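Local coordinates for glutathione reductase (Bartonella henselae, PDB 3O0H), which probably catalyses the NADPH-dependent reduction of glutathione disulfide to glutathione as an FAD-containing oxidoreductase with a redox disulfide, at residues 137-140 with 141-145; 108-111 with 112-115. All coordinates share one frame; numbering follows the deposited sequence. Where two conformers were deposited one is given.

How the interactions relate
Both interactions are local and lie in the same FAD-binding, pyridine nucleotide-disulphide oxidoreductase part of the chain, yet they hold different elements: interaction 1 closes a hairpin of the small antiparallel sheet, and interaction 2 spans two turns of helix 102-126. Their centres are about 34 Å apart and they do not touch. Each has a buried and a more open side. In 137-145, Phe138 and Leu144 form the buried apolar pair, while a carboxylate ties the turn through uncharged donors. In 108-115, the buried side carries an aliphatic contact between an isoleucine and the chain of a lysine whose charge is paired, and the helix flank near the second subunit bears an arginine-glutamate salt bridge.

Interaction 1: residues 137-140 with 141-145; sequences VFVD and EHTLE
Val137 and Glu145 form an antiparallel hydrogen-bonded pair, Val137 N giving to Glu145 O at 3.0 Å and Glu145 N to Val137 O at 2.8 Å, before the chain turns a corner at Val139, whose N still bonds Thr143 O. Phe138 and Leu144 follow as a non-hydrogen-bonded pair with side chains running side by side. Leu144 CD1 sits over one face of the Phe138 ring, 3.9 Å from its centroid, in a CH-pi contact displaced toward the rim. Strands 27-32 and 158-160 pack against both residues. Val139 CG2 meets Glu145 CB at 3.6 Å; the Glu145 carboxylate continues to a salt bridge with Arg152. At the turn, Asp140 CG lies between its own backbone N and carbonyl carbon (chi1 70°), which brings OD1 back over the following residues. There OD1 accepts Thr143 OG1 at 2.8 Å on its syn side, 30° out of the carboxylate plane, and His142 N at 3.0 Å from above the other face. Two donors thus grip one oxygen, limit rotation of the carboxylate and tie the turn to the strand that leaves it; their partial positive charges would be expected to stabilise the anionic form.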
ATOM      1  N   VAL B 137      -7.816  35.833  22.850  1.00 15.25           N
ATOM      2  CA  VAL B 137      -9.096  36.313  22.357  1.00 15.55           C
ATOM      3  C   VAL B 137      -8.923  37.716  21.791  1.00 15.52           C
ATOM      4  O   VAL B 137      -8.026  38.457  22.196  1.00 14.51           O
ATOM      5  CB  VAL B 137     -10.180  36.307  23.455  1.00 17.24           C
ATOM      6  CG1 VAL B 137     -10.234  34.954  24.148  1.00 16.51           C
ATOM      7  CG2 VAL B 137      -9.972  37.409  24.503  1.00 19.35           C
ATOM      8  N   PHE B 138      -9.792  38.100  20.864  1.00 14.15           N
ATOM      9  CA  PHE B 138      -9.750  39.470  20.316  1.00 13.72           C
ATOM     10  C   PHE B 138     -10.286  40.468  21.321  1.00 14.44           C
ATOM     11  O   PHE B 138     -11.297  40.225  21.990  1.00 13.54           O
ATOM     12  CB  PHE B 138     -10.582  39.608  19.033  1.00 13.60           C
ATOM     13  CG  PHE B 138     -10.016  38.877  17.832  1.00 14.43           C
ATOM     14  CD1 PHE B 138     -10.324  37.557  17.599  1.00 16.13           C
ATOM     15  CD2 PHE B 138      -9.229  39.543  16.909  1.00 13.75           C
ATOM     16  CE1 PHE B 138      -9.816  36.895  16.476  1.00 15.60           C
ATOM     17  CE2 PHE B 138      -8.739  38.914  15.791  1.00 13.46           C
ATOM     18  CZ  PHE B 138      -9.035  37.594  15.568  1.00 13.51           C
ATOM     19  N   VAL B 139      -9.603  41.609  21.394  1.00 14.34           N
ATOM     20  CA  VAL B 139     -10.073  42.792  22.086  1.00 16.29           C
ATOM     21  C   VAL B 139     -10.676  43.791  21.067  1.00 16.62           C
ATOM     22  O   VAL B 139     -11.663  44.439  21.339  1.00 18.45           O
ATOM     23  CB  VAL B 139      -8.883  43.503  22.782  1.00 17.04           C
ATOM     24  CG1 VAL B 139      -9.291  44.897  23.269  1.00 18.19           C
ATOM     25  CG2 VAL B 139      -8.381  42.655  23.919  1.00 17.62           C
ATOM     26  N   ASP B 140     -10.010  43.915  19.935  1.00 16.70           N
ATOM     27  CA  ASP B 140     -10.436  44.694  18.777  1.00 17.35           C
ATOM     28  C   ASP B 140      -9.762  44.123  17.501  1.00 17.14           C
ATOM     29  O   ASP B 140      -9.203  43.050  17.533  1.00 17.24           O
ATOM     30  CB  ASP B 140     -10.168  46.195  18.959  1.00 18.12           C
ATOM     31  CG  ASP B 140      -8.704  46.567  18.938  1.00 19.69           C
ATOM     32  OD1 ASP B 140      -7.847  45.770  18.509  1.00 16.76           O
ATOM     33  OD2 ASP B 140      -8.408  47.712  19.394  1.00 21.01           O
ATOM     34  N   GLU B 141      -9.907  44.828  16.384  1.00 17.15           N
ATOM     35  CA  GLU B 141      -9.401  44.350  15.114  0.70 16.94           C
ATOM     36  C   GLU B 141      -7.892  44.018  15.047  1.00 16.48           C
ATOM     37  O   GLU B 141      -7.505  43.159  14.239  1.00 16.05           O
ATOM     38  CB  GLU B 141      -9.785  45.347  14.033  0.70 17.88           C
ATOM     39  CG  GLU B 141     -11.267  45.505  13.878  0.70 18.32           C
ATOM     40  CD  GLU B 141     -11.944  46.627  14.695  0.70 20.05           C
ATOM     41  OE1 GLU B 141     -11.440  47.103  15.762  0.70 18.36           O
ATOM     42  OE2 GLU B 141     -13.034  47.009  14.227  0.70 19.74           O
ATOM     43  N   HIS B 142      -7.068  44.654  15.872  1.00 15.87           N
ATOM     44  CA  HIS B 142      -5.616  44.452  15.868  1.00 15.74           C
ATOM     45  C   HIS B 142      -5.022  44.008  17.202  1.00 16.45           C
ATOM     46  O   HIS B 142      -3.794  43.882  17.329  1.00 17.49           O
ATOM     47  CB  HIS B 142      -4.949  45.763  15.467  1.00 16.71           C
ATOM     48  CG  HIS B 142      -4.994  46.013  14.004  1.00 16.91           C
ATOM     49  ND1 HIS B 142      -4.209  45.309  13.111  1.00 13.87           N
ATOM     50  CD2 HIS B 142      -5.724  46.888  13.270  1.00 18.57           C
ATOM     51  CE1 HIS B 142      -4.469  45.731  11.889  1.00 15.54           C
ATOM     52  NE2 HIS B 142      -5.365  46.703  11.959  1.00 18.45           N
ATOM     53  N   THR B 143      -5.862  43.695  18.177  1.00 15.40           N
ATOM     54  CA  THR B 143      -5.365  43.458  19.521  1.00 15.29           C
ATOM     55  C   THR B 143      -5.948  42.188  20.111  1.00 15.88           C
ATOM     56  O   THR B 143      -7.166  41.980  20.078  1.00 13.70           O
ATOM     57  CB  THR B 143      -5.714  44.639  20.460  1.00 15.82           C
ATOM     58  OG1 THR B 143      -5.417  45.880  19.800  1.00 17.14           O
ATOM     59  CG2 THR B 143      -4.940  44.540  21.778  1.00 15.26           C
ATOM     60  N   LEU B 144      -5.063  41.354  20.662  1.00 15.50           N
ATOM     61  CA  LEU B 144      -5.464  40.157  21.345  1.00 15.46           C
ATOM     62  C   LEU B 144      -5.163  40.289  22.817  1.00 16.91           C
ATOM     63  O   LEU B 144      -4.214  41.002  23.193  1.00 17.28           O
ATOM     64  CB  LEU B 144      -4.702  38.964  20.820  1.00 15.53           C
ATOM     65  CG  LEU B 144      -4.836  38.606  19.347  1.00 18.19           C
ATOM     66  CD1 LEU B 144      -6.310  38.663  18.895  1.00 16.93           C
ATOM     67  CD2 LEU B 144      -3.867  39.461  18.431  1.00 15.33           C
ATOM     68  N   GLU B 145      -5.949  39.587  23.630  1.00 15.47           N
ATOM     69  CA  GLU B 145      -5.685  39.462  25.035  1.00 17.24           C
ATOM     70  C   GLU B 145      -5.388  38.020  25.398  1.00 16.47           C
ATOM     71  O   GLU B 145      -6.057  37.097  24.922  1.00 14.11           O
ATOM     72  CB  GLU B 145      -6.857  40.003  25.843  1.00 17.89           C
ATOM     73  CG  GLU B 145      -6.591  40.012  27.351  1.00 21.46           C
ATOM     74  CD  GLU B 145      -7.691  40.705  28.172  1.00 25.12           C
ATOM     75  OE1 GLU B 145      -8.128  40.123  29.152  1.00 30.23           O
ATOM     76  OE2 GLU B 145      -8.077  41.849  27.883  1.00 28.23           O
TER

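Interaction 2: residues 108-111 with 112-115; sequences AKNK and EISR
Lys109 leaves the helix with CG opposite its backbone N (chi1 179°) and then bends at chi2 and chi3, a course that lays its CD beside Ile113 one turn later and carries NZ round to Asn110. Ile113 has CG1 between its backbone N and carbonyl carbon (chi1 72°), which lays CG1 back over the Lys109 carbonyl and leads CD1 to Lys109 CD, at 3.9 Å, the two side chains crossing at a slant. Lys109 NZ gives a hydrogen bond to Asn110 OD1 at 2.7 Å, approaching from above the amide plane, and makes a salt bridge with Asp186, so the ammonium of this buried lysine is met by both a neutral and a charged oxygen. A water bonded to Ser114 OG at 2.6 Å also reaches Asn110 OD1 through a weak bond. On another flank, Arg115 grips Glu112 side-on: NE bonds OE1 at 2.9 Å and NH2 bonds OE2 at 2.8 Å, both oxygens close to the guanidinium plane, which holds the two flat groups in a fixed mutual orientation. Val401 of the second subunit packs on both residues of this pair. Beneath the side chains, Ile113 N bonds Lys109 O at 2.9 Å, one of four successive bonds from residue i+4 back to residue i, the pattern of a regular alpha-helix, here a helix in the FAD-binding part of a dimeric disulfide reductase.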
ATOM      1  N   ALA B 108       3.498   4.558  25.992  1.00 17.68           N
ATOM      2  CA  ALA B 108       4.171   4.693  24.681  1.00 17.24           C
ATOM      3  C   ALA B 108       3.590   5.805  23.827  1.00 17.08           C
ATOM      4  O   ALA B 108       4.340   6.531  23.171  1.00 16.60           O
ATOM      5  CB  ALA B 108       4.148   3.377  23.895  1.00 16.68           C
ATOM      6  N   LYS B 109       2.262   5.920  23.833  1.00 16.47           N
ATOM      7  CA  LYS B 109       1.568   7.010  23.146  1.00 15.73           C
ATOM      8  C   LYS B 109       2.040   8.376  23.694  1.00 16.23           C
ATOM      9  O   LYS B 109       2.419   9.279  22.928  1.00 15.48           O
ATOM     10  CB  LYS B 109       0.049   6.857  23.312  1.00 14.64           C
ATOM     11  CG  LYS B 109      -0.794   7.978  22.635  1.00 15.87           C
ATOM     12  CD  LYS B 109      -1.019   9.216  23.540  1.00 17.08           C
ATOM     13  CE  LYS B 109      -1.833   8.928  24.760  1.00 17.68           C
ATOM     14  NZ  LYS B 109      -2.230  10.153  25.596  1.00 17.26           N
ATOM     15  N   ASN B 110       2.015   8.517  25.013  1.00 16.71           N
ATOM     16  CA  ASN B 110       2.470   9.774  25.626  1.00 17.76           C
ATOM     17  C   ASN B 110       3.919  10.125  25.297  1.00 19.16           C
ATOM     18  O   ASN B 110       4.236  11.299  25.126  1.00 18.70           O
ATOM     19  CB  ASN B 110       2.334   9.712  27.135  1.00 19.34           C
ATOM     20  CG  ASN B 110       0.904   9.877  27.594  1.00 20.42           C
ATOM     21  OD1 ASN B 110       0.128  10.579  26.942  1.00 16.79           O
ATOM     22  ND2 ASN B 110       0.557   9.253  28.736  1.00 19.54           N
ATOM     23  N   LYS B 111       4.796   9.129  25.227  1.00 19.12           N
ATOM     24  CA  LYS B 111       6.221   9.410  24.875  1.00 21.34           C
ATOM     25  C   LYS B 111       6.242   9.971  23.440  1.00 20.51           C
ATOM     26  O   LYS B 111       6.928  10.959  23.141  1.00 19.43           O
ATOM     27  CB  LYS B 111       7.068   8.143  24.952  1.00 22.05           C
ATOM     28  CG  LYS B 111       8.565   8.324  24.616  1.00 23.96           C
ATOM     29  CD  LYS B 111       9.367   7.039  24.892  1.00 25.77           C
ATOM     30  CE  LYS B 111      10.877   7.246  24.698  1.00 27.95           C
ATOM     31  NZ  LYS B 111      11.561   5.919  24.595  1.00 30.74           N
ATOM     32  N   GLU B 112       5.480   9.334  22.561  1.00 19.51           N
ATOM     33  CA  GLU B 112       5.520   9.685  21.145  1.00 19.59           C
ATOM     34  C   GLU B 112       4.894  11.031  20.858  1.00 18.87           C
ATOM     35  O   GLU B 112       5.449  11.814  20.059  1.00 20.33           O
ATOM     36  CB  GLU B 112       4.866   8.600  20.284  1.00 18.49           C
ATOM     37  CG  GLU B 112       4.798   8.915  18.778  1.00 19.83           C
ATOM     38  CD  GLU B 112       6.154   9.188  18.139  1.00 21.55           C
ATOM     39  OE1 GLU B 112       7.226   9.021  18.798  1.00 20.87           O
ATOM     40  OE2 GLU B 112       6.159   9.583  16.957  1.00 21.32           O
ATOM     41  N   ILE B 113       3.765  11.335  21.481  1.00 18.28           N
ATOM     42  CA  ILE B 113       3.135  12.626  21.231  1.00 17.35           C
ATOM     43  C   ILE B 113       3.958  13.770  21.879  1.00 18.16           C
ATOM     44  O   ILE B 113       4.030  14.866  21.303  1.00 16.25           O
ATOM     45  CB  ILE B 113       1.609  12.729  21.631  1.00 17.11           C
ATOM     46  CG1 ILE B 113       1.407  12.767  23.153  1.00 18.96           C
ATOM     47  CG2 ILE B 113       0.760  11.620  20.939  1.00 16.54           C
ATOM     48  CD1 ILE B 113      -0.061  13.003  23.649  1.00 20.48           C
ATOM     49  N   SER B 114       4.583  13.512  23.030  1.00 18.49           N
ATOM     50  CA  SER B 114       5.538  14.488  23.596  1.00 19.82           C
ATOM     51  C   SER B 114       6.763  14.773  22.705  1.00 19.03           C
ATOM     52  O   SER B 114       7.213  15.913  22.610  1.00 19.18           O
ATOM     53  CB  SER B 114       5.945  14.107  25.029  1.00 21.36           C
ATOM     54  OG  SER B 114       4.751  14.138  25.832  1.00 25.73           O
ATOM     55  N   ARG B 115       7.277  13.754  22.023  1.00 19.45           N
ATOM     56  CA  ARG B 115       8.376  13.908  21.075  1.00 19.18           C
ATOM     57  C   ARG B 115       7.948  14.824  19.914  1.00 18.70           C
ATOM     58  O   ARG B 115       8.625  15.815  19.597  1.00 17.35           O
ATOM     59  CB  ARG B 115       8.798  12.552  20.524  1.00 20.82           C
ATOM     60  CG  ARG B 115      10.095  12.553  19.705  1.00 22.07           C
ATOM     61  CD  ARG B 115      10.372  11.191  19.063  1.00 22.36           C
ATOM     62  NE  ARG B 115       9.382  10.817  18.052  1.00 23.25           N
ATOM     63  CZ  ARG B 115       9.454  11.148  16.770  1.00 23.64           C
ATOM     64  NH1 ARG B 115      10.479  11.874  16.304  1.00 27.33           N
ATOM     65  NH2 ARG B 115       8.521  10.726  15.945  1.00 23.93           N
TER
HETATM   66  O   HOH W   1       2.351  13.149  26.320  1.00 16.73           O